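Local coordinates for protein endo-1,3-beta-glucanase, family GH16 (Zobellia galactanivorans, PDB 4CTE) that probably hydrolyses internal beta-1,3-glucosidic linkages of laminarin-type glucans, this chain being the family GH16 domain of a longer protein, at residues G93-F98 with S120-A125; W30-L35 with G205-G210; I52-E57 with Y64-M69; A97-G102 with F197-M202. The protein carries 1 engineered substitution. All coordinates share one frame; numbering follows the deposited sequence. Where two conformers were deposited one is given.

How the contacts relate
All four contacts belong to the GH16 domain, whose sandwich of antiparallel strands holds two thioglucose units in its cleft. Contacts 1 and 4 share Ala97 and Phe98 on strand 94-102, and both touch the chain C sugar. Contact 4 also reaches the chain B sugar, as do contacts 2 and 3. Contact 3 joins contact 4 edge to edge, a probable hydrogen bond running from Met69 N to Leu200 O (2.8 Å); their centres are about 16 Å apart. Contacts 1 and 2, with centres about 11 Å apart, meet where Gly93 O faces Gly205 N at 2.7 Å and where Trp95 packs on Trp208, so loop 205-210 flanks the strand that leads to the sugars.

Contact 1 (G93-F98 with S120-A125); sequences GLWPAF and SRINNA. Engineered in segment 120-125: Ser120 (natural residue Glu). With GS1 (1-thio-beta-D-glucopyranose), chain C.
Residues 93-97 run antiparallel to 120-123, their end-to-end directions 166° apart, and Ala97 pairs with Ser120 as a non-hydrogen-bonded pair with Ala97 CA 4.3 Å from Ser120 CA. Asn123 N donates to Leu94 O at 2.9 Å, while the bond from Arg121 N to Pro96 O (3.3 Å) is weak. A type II' turn from Ile122 to Ala125 then reverses the chain; asparagine suits its second position, where phi is positive. The Asn123 amide folds back, its OD1 taking the N-H of Gly93 at 2.8 Å in a fairly straight bond (162°). Trp95, with CG anti to the backbone N (chi1 177°), lays one ring face under Ile122: methyl CG2 stands 4.2 Å from the centroid of the five-membered ring of Trp95, a CH-pi contact. The carbonyl oxygen of Arg121 is buried without a conventional partner, but Trp95 CA lies 3.3 Å from Arg121 O in a CA-H...O contact. Ser120 is an engineered replacement of glutamate; its spacing from Glu115, which binds the same sugar, is consistent with the last glutamate of the family's E-x-D-x-x-E motif. Ser120 CB lies 3.4 Å from O6 of the chain C sugar, to which Trp95 NE1 gives a weak hydrogen bond. On its other border strand 94-102 pairs with strand 196-204, while Pro96 and Leu94 pack on strand 220-231.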
# COMPACT_ATOMS: atom_id res chain seq x y z
N GLY A 93 -11.55 -7.57 -9.61
CA GLY A 93 -10.47 -6.83 -10.25
C GLY A 93 -9.82 -5.73 -9.40
O GLY A 93 -8.69 -5.34 -9.68
N LEU A 94 -10.50 -5.29 -8.35
CA LEU A 94 -9.99 -4.19 -7.50
C LEU A 94 -8.85 -4.67 -6.61
O LEU A 94 -8.95 -5.74 -5.99
CB LEU A 94 -11.11 -3.55 -6.69
CG LEU A 94 -12.14 -2.84 -7.57
CD1 LEU A 94 -13.26 -2.37 -6.69
CD2 LEU A 94 -11.54 -1.66 -8.37
N TRP A 95 -7.77 -3.90 -6.54
CA TRP A 95 -6.63 -4.29 -5.75
C TRP A 95 -6.00 -3.13 -5.05
O TRP A 95 -4.93 -2.64 -5.45
CB TRP A 95 -5.59 -4.98 -6.64
CG TRP A 95 -4.32 -5.36 -5.90
CD1 TRP A 95 -4.09 -5.31 -4.53
CD2 TRP A 95 -3.07 -5.85 -6.48
NE1 TRP A 95 -2.82 -5.73 -4.24
CE2 TRP A 95 -2.15 -6.06 -5.36
CE3 TRP A 95 -2.63 -6.12 -7.77
CZ2 TRP A 95 -0.86 -6.53 -5.54
CZ3 TRP A 95 -1.32 -6.59 -7.94
CH2 TRP A 95 -0.46 -6.79 -6.85
N PRO A 96 -6.65 -2.67 -3.98
CA PRO A 96 -6.10 -1.57 -3.19
C PRO A 96 -4.87 -2.01 -2.37
O PRO A 96 -4.72 -3.22 -2.02
CB PRO A 96 -7.24 -1.23 -2.28
CG PRO A 96 -7.86 -2.61 -2.01
CD PRO A 96 -7.89 -3.20 -3.38
N ALA A 97 -4.02 -1.04 -2.02
CA ALA A 97 -2.83 -1.34 -1.20
C ALA A 97 -2.37 -0.12 -0.45
O ALA A 97 -2.51 0.99 -0.94
CB ALA A 97 -1.68 -1.90 -2.03
N PHE A 98 -1.84 -0.36 0.75
CA PHE A 98 -1.24 0.63 1.66
C PHE A 98 0.07 -0.03 2.03
O PHE A 98 0.08 -1.08 2.73
CB PHE A 98 -2.12 0.85 2.86
CG PHE A 98 -1.46 1.61 4.00
CD1 PHE A 98 -0.67 2.78 3.78
CD2 PHE A 98 -1.74 1.23 5.33
CE1 PHE A 98 -0.12 3.49 4.89
CE2 PHE A 98 -1.19 1.91 6.42
CZ PHE A 98 -0.38 3.06 6.21
N SER A 120 -3.05 -5.17 1.81
CA SER A 120 -3.49 -5.33 0.40
C SER A 120 -4.70 -6.26 0.40
O SER A 120 -4.91 -7.08 1.33
CB SER A 120 -2.39 -5.80 -0.54
OG SER A 120 -1.93 -7.07 -0.12
N ARG A 121 -5.56 -6.09 -0.60
CA ARG A 121 -6.76 -6.86 -0.74
C ARG A 121 -7.02 -7.07 -2.23
O ARG A 121 -6.67 -6.23 -3.06
CB ARG A 121 -7.97 -6.15 -0.07
CG ARG A 121 -9.29 -6.92 -0.20
CD ARG A 121 -10.43 -6.09 0.29
NE ARG A 121 -11.68 -6.87 0.15
CZ ARG A 121 -12.88 -6.36 -0.15
NH1 ARG A 121 -13.06 -5.05 -0.41
NH2 ARG A 121 -13.90 -7.20 -0.21
N ILE A 122 -7.64 -8.20 -2.58
CA ILE A 122 -8.04 -8.37 -3.96
C ILE A 122 -9.54 -8.69 -4.05
O ILE A 122 -10.12 -9.40 -3.16
CB ILE A 122 -7.23 -9.47 -4.73
CG1 ILE A 122 -7.26 -10.84 -4.00
CG2 ILE A 122 -5.79 -8.99 -5.02
CD1 ILE A 122 -6.84 -12.03 -4.86
N ASN A 123 -10.16 -8.22 -5.13
CA ASN A 123 -11.55 -8.62 -5.48
C ASN A 123 -12.58 -8.36 -4.38
O ASN A 123 -12.61 -7.25 -3.83
CB ASN A 123 -11.52 -10.12 -5.98
CG ASN A 123 -10.53 -10.30 -7.11
OD1 ASN A 123 -10.36 -9.37 -7.90
ND2 ASN A 123 -9.88 -11.51 -7.22
N ASN A 124 -13.39 -9.37 -4.06
CA ASN A 124 -14.41 -9.31 -2.99
C ASN A 124 -14.00 -10.07 -1.74
O ASN A 124 -14.86 -10.39 -0.94
CB ASN A 124 -15.75 -9.89 -3.51
CG ASN A 124 -16.33 -9.07 -4.61
OD1 ASN A 124 -16.53 -7.86 -4.43
ND2 ASN A 124 -16.60 -9.69 -5.79
N ALA A 125 -12.72 -10.43 -1.62
CA ALA A 125 -12.24 -11.22 -0.48
C ALA A 125 -12.58 -10.62 0.90
O ALA A 125 -12.50 -9.39 1.09
CB ALA A 125 -10.73 -11.44 -0.62
C1 GS1 C . 2.46 -7.74 -4.39
S1 GS1 C . 1.61 -9.17 -4.97
C2 GS1 C . 3.42 -7.30 -5.47
O2 GS1 C . 4.45 -8.23 -5.80
C3 GS1 C . 4.11 -6.17 -4.82
C4 GS1 C . 3.03 -5.15 -4.80
O4 GS1 C . 3.73 -3.95 -4.61
C5 GS1 C . 2.18 -5.55 -3.61
O5 GS1 C . 1.49 -6.72 -4.09
C6 GS1 C . 1.30 -4.41 -3.11
O6 GS1 C . 0.08 -5.02 -2.70
O HOH W 1 -10.40 -5.54 -3.40

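Contact 2 (W30-L35 with G205-G210); sequences WGNNEL and GGDWPG. With GS1 (1-thio-beta-D-glucopyranose), chain B.
Gly205 packs against the branched end of Leu35, with Gly205 CA 4.2 Å from Leu35 CD1; positive phi and the closeness of that methyl both suit glycine. Its carbonyl oxygen is approached by aliphatic hydrogens of Glu34: Glu34 CG is 3.3 Å from Gly205 O, and Glu34 CA makes a longer CA-H...O contact with the same atom. Gly206 follows where the two chains' CA atoms come nearest, Gly206 CA standing 4.0 Å from Glu34 CA and 3.3 Å from Asn32 O; glycine also suits its unusual backbone angles. Asp207 N donates a backbone hydrogen bond to Asn32 O at 2.8 Å (156°). Trp208 turns away to set its ring edge-to-face with Trp95 and with His129, and Pro209 offers its carbonyl to Asn123 ND2. Gly210 closes the loop, with Gly210 N bonded to Gly206 O at 2.8 Å. Glu34 OE1 accepts from Gln36. Gly31 CA is 3.5 Å from O3 of the chain B sugar, so the turn held here borders the sugar cleft. Chemically, the helical turn and the loop meet mainly through main chain: that hydrogen bond and close glycine packing fix their spacing, while Gly205 O is buried with no conventional partner.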
# COMPACT_ATOMS: atom_id res chain seq x y z
N TRP A 30 2.94 -1.76 -13.89
CA TRP A 30 3.54 -1.61 -12.55
C TRP A 30 4.16 -2.91 -12.06
O TRP A 30 4.05 -3.24 -10.90
CB TRP A 30 2.50 -1.00 -11.57
CG TRP A 30 2.21 0.40 -12.06
CD1 TRP A 30 1.19 0.83 -12.92
CD2 TRP A 30 3.01 1.59 -11.78
NE1 TRP A 30 1.29 2.17 -13.17
CE2 TRP A 30 2.37 2.69 -12.51
CE3 TRP A 30 4.14 1.85 -11.00
CZ2 TRP A 30 2.87 4.02 -12.46
CZ3 TRP A 30 4.63 3.18 -10.94
CH2 TRP A 30 4.02 4.23 -11.68
N GLY A 31 4.76 -3.66 -12.99
CA GLY A 31 5.44 -4.92 -12.69
C GLY A 31 4.52 -6.09 -12.44
O GLY A 31 4.99 -7.21 -12.25
N ASN A 32 3.21 -5.85 -12.50
CA ASN A 32 2.24 -6.90 -12.22
C ASN A 32 1.14 -7.08 -13.25
O ASN A 32 0.10 -7.66 -12.89
CB ASN A 32 1.58 -6.62 -10.87
CG ASN A 32 2.56 -6.65 -9.71
OD1 ASN A 32 2.70 -5.67 -8.99
ND2 ASN A 32 3.24 -7.76 -9.54
N ASN A 33 1.37 -6.59 -14.48
CA ASN A 33 0.41 -6.66 -15.59
C ASN A 33 -0.94 -6.02 -15.20
O ASN A 33 -1.99 -6.46 -15.64
CB ASN A 33 0.25 -8.12 -16.11
CG ASN A 33 1.55 -8.72 -16.64
OD1 ASN A 33 1.89 -9.84 -16.27
ND2 ASN A 33 2.27 -8.01 -17.49
N GLU A 34 -0.90 -4.96 -14.36
CA GLU A 34 -2.10 -4.21 -13.94
C GLU A 34 -2.74 -3.50 -15.14
O GLU A 34 -2.06 -3.18 -16.15
CB GLU A 34 -1.78 -3.22 -12.83
CG GLU A 34 -1.37 -3.95 -11.58
CD GLU A 34 -0.60 -3.10 -10.58
OE1 GLU A 34 -0.67 -1.85 -10.61
OE2 GLU A 34 0.09 -3.74 -9.76
N LEU A 35 -4.03 -3.21 -15.00
CA LEU A 35 -4.80 -2.69 -16.17
C LEU A 35 -5.07 -1.21 -16.16
O LEU A 35 -5.49 -0.68 -17.19
CB LEU A 35 -6.12 -3.50 -16.40
CG LEU A 35 -6.01 -5.05 -16.48
CD1 LEU A 35 -7.39 -5.69 -16.55
CD2 LEU A 35 -5.17 -5.55 -17.68
N GLY A 205 -7.13 -4.91 -11.82
CA GLY A 205 -6.55 -6.10 -12.46
C GLY A 205 -5.07 -6.27 -12.19
O GLY A 205 -4.38 -5.39 -11.61
N GLY A 206 -4.56 -7.40 -12.64
CA GLY A 206 -3.14 -7.73 -12.45
C GLY A 206 -2.94 -9.18 -12.05
O GLY A 206 -3.93 -9.93 -11.86
N ASP A 207 -1.67 -9.58 -11.91
CA ASP A 207 -1.30 -10.97 -11.63
C ASP A 207 -1.99 -11.53 -10.39
O ASP A 207 -2.41 -12.68 -10.41
CB ASP A 207 0.22 -11.11 -11.53
CG ASP A 207 0.91 -10.85 -12.84
OD1 ASP A 207 0.31 -11.05 -13.94
OD2 ASP A 207 2.07 -10.45 -12.78
N TRP A 208 -2.18 -10.70 -9.37
CA TRP A 208 -2.80 -11.15 -8.13
C TRP A 208 -4.34 -11.20 -8.18
O TRP A 208 -4.91 -12.31 -8.05
CB TRP A 208 -2.19 -10.38 -6.94
CG TRP A 208 -2.53 -11.00 -5.61
CD1 TRP A 208 -2.80 -12.36 -5.32
CD2 TRP A 208 -2.58 -10.32 -4.33
NE1 TRP A 208 -3.07 -12.53 -3.99
CE2 TRP A 208 -2.94 -11.35 -3.32
CE3 TRP A 208 -2.38 -8.98 -3.91
CZ2 TRP A 208 -3.10 -11.03 -1.98
CZ3 TRP A 208 -2.55 -8.68 -2.56
CH2 TRP A 208 -2.89 -9.67 -1.61
N PRO A 209 -5.05 -10.06 -8.44
CA PRO A 209 -6.52 -10.18 -8.48
C PRO A 209 -7.07 -10.88 -9.74
O PRO A 209 -8.19 -11.32 -9.72
CB PRO A 209 -6.99 -8.72 -8.46
CG PRO A 209 -5.88 -7.96 -9.12
CD PRO A 209 -4.64 -8.64 -8.54
N GLY A 210 -6.29 -10.97 -10.81
CA GLY A 210 -6.81 -11.54 -12.06
C GLY A 210 -7.16 -10.50 -13.09
O GLY A 210 -7.04 -9.34 -12.82
C1 GS1 B . 5.96 -4.85 -7.03
S1 GS1 B . 4.44 -5.36 -6.25
C2 GS1 B . 6.17 -5.42 -8.46
O2 GS1 B . 6.12 -6.85 -8.43
C3 GS1 B . 7.55 -4.92 -8.94
O3 GS1 B . 7.93 -5.47 -10.25
C4 GS1 B . 7.65 -3.34 -8.79
O4 GS1 B . 8.96 -2.91 -9.13
C5 GS1 B . 7.29 -2.85 -7.35
O5 GS1 B . 5.98 -3.38 -6.98
C6 GS1 B . 7.37 -1.32 -7.07
O6 GS1 B . 6.36 -0.60 -7.78

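Contact 3 (I52-E57 with Y64-M69); sequences ITAKHE and YTSARM. With GS1 (1-thio-beta-D-glucopyranose), chain B; EDO (1,2-ethanediol), chain G.
Lys55 and Thr65 form a hydrogen-bonded antiparallel pair, joined by Lys55 N to Thr65 O at 2.7 Å and Thr65 N to Lys55 O at 3.0 Å; the axes of strands 52-57 and 64-66 run 167° apart. On the face carrying Lys55 and Thr65, the threonine hydroxyl donates to the carboxylate of Glu57, with Thr65 OG1 to Glu57 OE1 only 2.6 Å. It meets the oxygen on its anti side, somewhat out of the carboxylate plane. A chi1 of 56° folds OG1 back over the main chain, near both Glu57 and the CB of Lys55; Asn42 ND2 donates to this same oxygen, so a small hydroxyl serves here as donor and acceptor at once. The other face carries His56 and Tyr64, whose rings meet obliquely, centroids 5.5 Å apart and planes at 37°. Tyr64 is further fixed by its hydroxyl, hydrogen-bonded to Gln215 NE2. Beyond Thr65 the regular pairing lapses and apolar groups take over: Ile52 CG2 packs on Ala67 CB at 3.8 Å, and Ile52 CD1 reaches Met69 SD at 4.3 Å. Arg68 points the other way, into the cleft, extended from CG to NE. Its NH2 binds O6 of the chain B sugar at 2.8 Å, while a salt bridge from NE to Glu22 steadies the guanidinium. Together the segments form the hairpin of strands 49-59 and 62-70. Strand 220-231 borders its first arm, whereas strands 36-38 and 196-204 border the second, where Ser66 OG is hydrogen-bonded to Met202 O.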
# COMPACT_ATOMS: atom_id res chain seq x y z
N ILE A 52 -9.48 7.70 -3.54
CA ILE A 52 -8.85 7.23 -4.77
C ILE A 52 -9.98 6.56 -5.51
O ILE A 52 -10.59 5.65 -4.97
CB ILE A 52 -7.64 6.33 -4.51
CG1 ILE A 52 -6.55 7.20 -3.84
CG2 ILE A 52 -7.16 5.64 -5.82
CD1 ILE A 52 -5.36 6.39 -3.37
N THR A 53 -10.25 7.00 -6.74
CA THR A 53 -11.36 6.45 -7.54
C THR A 53 -10.83 5.65 -8.72
O THR A 53 -10.03 6.16 -9.52
CB THR A 53 -12.33 7.56 -7.99
OG1 THR A 53 -12.70 8.36 -6.84
CG2 THR A 53 -13.62 7.00 -8.70
N ALA A 54 -11.24 4.37 -8.82
CA ALA A 54 -10.92 3.57 -10.00
C ALA A 54 -12.10 3.77 -10.92
O ALA A 54 -13.26 3.62 -10.47
CB ALA A 54 -10.72 2.09 -9.71
N LYS A 55 -11.83 4.05 -12.20
CA LYS A 55 -12.90 4.32 -13.15
C LYS A 55 -12.78 3.46 -14.40
O LYS A 55 -11.64 3.07 -14.80
CB LYS A 55 -12.89 5.78 -13.60
CG LYS A 55 -13.07 6.80 -12.51
CD LYS A 55 -13.07 8.20 -13.10
CE LYS A 55 -13.42 9.18 -11.98
NZ LYS A 55 -13.57 10.57 -12.49
N HIS A 56 -13.93 3.17 -15.01
CA HIS A 56 -13.90 2.47 -16.28
C HIS A 56 -13.82 3.58 -17.29
O HIS A 56 -14.82 4.23 -17.59
CB HIS A 56 -15.15 1.58 -16.46
CG HIS A 56 -15.17 0.84 -17.79
ND1 HIS A 56 -16.32 0.50 -18.40
CD2 HIS A 56 -14.13 0.46 -18.65
CE1 HIS A 56 -16.03 -0.14 -19.56
NE2 HIS A 56 -14.70 -0.14 -19.72
N GLU A 57 -12.63 3.82 -17.83
CA GLU A 57 -12.39 4.97 -18.70
C GLU A 57 -11.20 4.72 -19.58
O GLU A 57 -10.17 4.34 -19.04
CB GLU A 57 -12.12 6.13 -17.73
CG GLU A 57 -11.55 7.40 -18.28
CD GLU A 57 -11.48 8.43 -17.17
OE1 GLU A 57 -10.69 8.33 -16.22
OE2 GLU A 57 -12.30 9.35 -17.21
N TYR A 64 -8.85 1.47 -17.88
CA TYR A 64 -9.21 1.93 -16.55
C TYR A 64 -8.25 3.01 -16.10
O TYR A 64 -7.09 3.06 -16.55
CB TYR A 64 -9.15 0.81 -15.48
CG TYR A 64 -9.93 -0.40 -15.89
CD1 TYR A 64 -11.33 -0.45 -15.71
CD2 TYR A 64 -9.29 -1.47 -16.50
CE1 TYR A 64 -12.10 -1.56 -16.13
CE2 TYR A 64 -10.03 -2.60 -16.91
CZ TYR A 64 -11.43 -2.63 -16.71
OH TYR A 64 -12.17 -3.72 -17.16
N THR A 65 -8.74 3.86 -15.18
CA THR A 65 -7.89 4.83 -14.54
C THR A 65 -8.06 4.70 -13.02
O THR A 65 -9.12 4.26 -12.52
CB THR A 65 -8.23 6.26 -14.96
OG1 THR A 65 -9.61 6.53 -14.69
CG2 THR A 65 -7.95 6.53 -16.44
N SER A 66 -7.02 5.07 -12.28
CA SER A 66 -7.07 5.10 -10.83
C SER A 66 -5.96 6.05 -10.38
O SER A 66 -5.48 6.87 -11.20
CB SER A 66 -6.93 3.70 -10.24
OG SER A 66 -7.10 3.71 -8.82
N ALA A 67 -5.56 5.96 -9.10
CA ALA A 67 -4.46 6.80 -8.62
C ALA A 67 -3.51 6.01 -7.76
O ALA A 67 -3.91 4.99 -7.13
CB ALA A 67 -5.02 7.98 -7.86
N ARG A 68 -2.24 6.44 -7.81
CA ARG A 68 -1.16 5.89 -7.01
C ARG A 68 -0.37 7.10 -6.52
O ARG A 68 0.07 7.98 -7.32
CB ARG A 68 -0.28 4.98 -7.81
CG ARG A 68 0.96 4.48 -7.07
CD ARG A 68 1.52 3.27 -7.79
NE ARG A 68 2.94 3.02 -7.47
CZ ARG A 68 3.55 1.84 -7.60
NH1 ARG A 68 2.87 0.74 -7.98
NH2 ARG A 68 4.86 1.74 -7.33
N MET A 69 -0.15 7.09 -5.21
CA MET A 69 0.52 8.21 -4.52
C MET A 69 1.64 7.69 -3.65
O MET A 69 1.51 6.59 -3.08
CB MET A 69 -0.47 8.93 -3.63
CG MET A 69 -1.67 9.53 -4.35
SD MET A 69 -3.00 9.95 -3.22
CE MET A 69 -2.26 11.03 -1.99
C1 GS1 B . 5.96 -4.85 -7.03
S1 GS1 B . 4.44 -5.36 -6.25
C2 GS1 B . 6.17 -5.42 -8.46
O2 GS1 B . 6.12 -6.85 -8.43
C3 GS1 B . 7.55 -4.92 -8.94
O3 GS1 B . 7.93 -5.47 -10.25
C4 GS1 B . 7.65 -3.34 -8.79
O4 GS1 B . 8.96 -2.91 -9.13
C5 GS1 B . 7.29 -2.85 -7.35
O5 GS1 B . 5.98 -3.38 -6.98
C6 GS1 B . 7.37 -1.32 -7.07
O6 GS1 B . 6.36 -0.60 -7.78
C1 EDO G . 7.84 3.52 -6.60
O1 EDO G . 6.73 3.81 -7.46
C2 EDO G . 9.07 3.75 -7.43
O2 EDO G . 9.00 5.12 -7.93

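Contact 4 (A97-G102 with F197-M202); sequences AFWMLG and FILLNM. With GS1 (1-thio-beta-D-glucopyranose), chain C; GS1 (1-thio-beta-D-glucopyranose), chain B.
Trp99 is wedged between Leu199 and a bound sugar, on the cleft side of an antiparallel strand pair in the beta-jelly roll of GH16 enzymes. Leu199 CB lies over one face of the indole, 3.7 Å from the centroid of the five-membered ring of Trp99, and Leu199 CD2 continues the cover at Trp99 CZ2 (3.6 Å). Over the opposite face sits the chain C sugar, its O4 3.0 Å from Trp99 CZ3; the chain B sugar approaches the ring edge. A broad, flat indole suits a place where one face is covered by leucine and the other borders the sugar. With chi1 at 56° the indole leaves CB on the side shared by the backbone N and C, which swings the ring across the neighbouring strand. There Trp99 NE1 donates to Asn201 OD1 at 2.8 Å, bent to 145°, with the amide plane steeply inclined to the ring. This bond fixes the indole's rotation, and Asn201 ND2 has a weak bond to Tyr38 OH. Behind these residues, six backbone hydrogen bonds join Ala97, Trp99 and Leu101 to Asn201, Leu199 and Phe197, the strand axes running 147° apart. Phe98, Met100, Ile198 and Leu200 face the sandwich interior, packing toward strands 80-87 and 220-231, a buried place that suits apolar residues. Phe98 and Leu200 lie side by side, Phe98 CD1 touching Leu200 CD2 at 3.6 Å, and Met100 CE meets Ile198 CG1 at 3.8 Å. At the far end the ring of Phe197 tucks under Leu101, whose CB sits over its face, 3.7 Å from Phe197 CZ.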
# COMPACT_ATOMS: atom_id res chain seq x y z
N ALA A 97 -4.02 -1.04 -2.02
CA ALA A 97 -2.83 -1.34 -1.20
C ALA A 97 -2.37 -0.12 -0.45
O ALA A 97 -2.51 0.99 -0.94
CB ALA A 97 -1.68 -1.90 -2.03
N PHE A 98 -1.84 -0.36 0.75
CA PHE A 98 -1.24 0.63 1.66
C PHE A 98 0.07 -0.03 2.03
O PHE A 98 0.08 -1.08 2.73
CB PHE A 98 -2.12 0.85 2.86
CG PHE A 98 -1.46 1.61 4.00
CD1 PHE A 98 -0.67 2.78 3.78
CD2 PHE A 98 -1.74 1.23 5.33
CE1 PHE A 98 -0.12 3.49 4.89
CE2 PHE A 98 -1.19 1.91 6.42
CZ PHE A 98 -0.38 3.06 6.21
N TRP A 99 1.16 0.56 1.55
CA TRP A 99 2.43 -0.12 1.60
C TRP A 99 3.61 0.80 1.63
O TRP A 99 3.44 2.02 1.63
CB TRP A 99 2.48 -1.10 0.41
CG TRP A 99 2.26 -0.52 -0.96
CD1 TRP A 99 1.15 0.17 -1.44
CD2 TRP A 99 3.13 -0.74 -2.13
NE1 TRP A 99 1.28 0.44 -2.79
CE2 TRP A 99 2.46 -0.07 -3.26
CE3 TRP A 99 4.37 -1.39 -2.34
CZ2 TRP A 99 3.02 -0.07 -4.54
CZ3 TRP A 99 4.93 -1.37 -3.64
CH2 TRP A 99 4.26 -0.71 -4.71
N MET A 100 4.80 0.21 1.70
CA MET A 100 6.05 0.95 1.86
C MET A 100 7.14 0.32 1.04
O MET A 100 7.15 -0.90 0.88
CB MET A 100 6.47 0.99 3.33
CG MET A 100 5.38 1.46 4.30
SD MET A 100 5.96 1.60 5.99
CE MET A 100 6.91 3.15 5.94
N LEU A 101 8.03 1.16 0.54
CA LEU A 101 9.20 0.75 -0.22
C LEU A 101 10.41 1.43 0.32
O LEU A 101 10.31 2.59 0.74
CB LEU A 101 9.04 1.12 -1.69
CG LEU A 101 8.09 0.29 -2.54
CD1 LEU A 101 7.91 0.99 -3.90
CD2 LEU A 101 8.58 -1.16 -2.73
N GLY A 102 11.54 0.74 0.29
CA GLY A 102 12.81 1.35 0.75
C GLY A 102 13.23 2.51 -0.14
O GLY A 102 13.08 2.46 -1.38
N PHE A 197 9.56 4.93 2.34
CA PHE A 197 8.45 5.86 2.07
C PHE A 197 7.13 5.07 1.94
O PHE A 197 7.11 3.84 1.76
CB PHE A 197 8.72 6.73 0.83
CG PHE A 197 8.91 5.95 -0.47
CD1 PHE A 197 7.81 5.62 -1.30
CD2 PHE A 197 10.20 5.63 -0.91
CE1 PHE A 197 8.01 4.92 -2.53
CE2 PHE A 197 10.42 4.96 -2.11
CZ PHE A 197 9.33 4.61 -2.92
N ILE A 198 6.02 5.80 1.99
CA ILE A 198 4.68 5.23 1.99
C ILE A 198 4.02 5.38 0.63
O ILE A 198 4.19 6.41 -0.04
CB ILE A 198 3.84 5.92 3.08
CG1 ILE A 198 4.41 5.57 4.47
CG2 ILE A 198 2.34 5.56 2.96
CD1 ILE A 198 3.95 6.45 5.61
N LEU A 199 3.24 4.36 0.24
CA LEU A 199 2.42 4.43 -0.98
C LEU A 199 0.97 4.09 -0.67
O LEU A 199 0.66 3.30 0.26
CB LEU A 199 2.93 3.50 -2.10
CG LEU A 199 4.41 3.60 -2.56
CD1 LEU A 199 5.29 2.73 -1.67
CD2 LEU A 199 4.53 3.21 -4.04
N LEU A 200 0.07 4.72 -1.42
CA LEU A 200 -1.36 4.37 -1.41
C LEU A 200 -1.77 4.24 -2.86
O LEU A 200 -1.41 5.10 -3.67
CB LEU A 200 -2.22 5.44 -0.74
CG LEU A 200 -2.20 5.43 0.78
CD1 LEU A 200 -2.77 6.75 1.27
CD2 LEU A 200 -2.96 4.20 1.34
N ASN A 201 -2.50 3.18 -3.22
CA ASN A 201 -3.04 3.09 -4.57
C ASN A 201 -4.22 2.13 -4.62
O ASN A 201 -4.50 1.38 -3.64
CB ASN A 201 -1.97 2.58 -5.54
CG ASN A 201 -1.66 1.12 -5.30
OD1 ASN A 201 -0.97 0.78 -4.36
ND2 ASN A 201 -2.21 0.24 -6.14
N MET A 202 -4.89 2.14 -5.78
CA MET A 202 -5.87 1.09 -6.10
C MET A 202 -5.68 0.65 -7.57
O MET A 202 -5.97 1.41 -8.50
CB MET A 202 -7.31 1.49 -5.84
CG MET A 202 -8.25 0.26 -5.94
SD MET A 202 -9.85 0.47 -5.09
CE MET A 202 -10.42 2.03 -5.79
C1 GS1 C . 2.46 -7.74 -4.39
S1 GS1 C . 1.61 -9.17 -4.97
C2 GS1 C . 3.42 -7.30 -5.47
O2 GS1 C . 4.45 -8.23 -5.80
C3 GS1 C . 4.11 -6.17 -4.82
C4 GS1 C . 3.03 -5.15 -4.80
O4 GS1 C . 3.73 -3.95 -4.61
C5 GS1 C . 2.18 -5.55 -3.61
O5 GS1 C . 1.49 -6.72 -4.09
C6 GS1 C . 1.30 -4.41 -3.11
O6 GS1 C . 0.08 -5.02 -2.70
C1 GS1 B . 5.96 -4.85 -7.03
S1 GS1 B . 4.44 -5.36 -6.25
C2 GS1 B . 6.17 -5.42 -8.46
O2 GS1 B . 6.12 -6.85 -8.43
C3 GS1 B . 7.55 -4.92 -8.94
O3 GS1 B . 7.93 -5.47 -10.25
C4 GS1 B . 7.65 -3.34 -8.79
O4 GS1 B . 8.96 -2.91 -9.13
C5 GS1 B . 7.29 -2.85 -7.35
O5 GS1 B . 5.98 -3.38 -6.98
C6 GS1 B . 7.37 -1.32 -7.07
O6 GS1 B . 6.36 -0.60 -7.78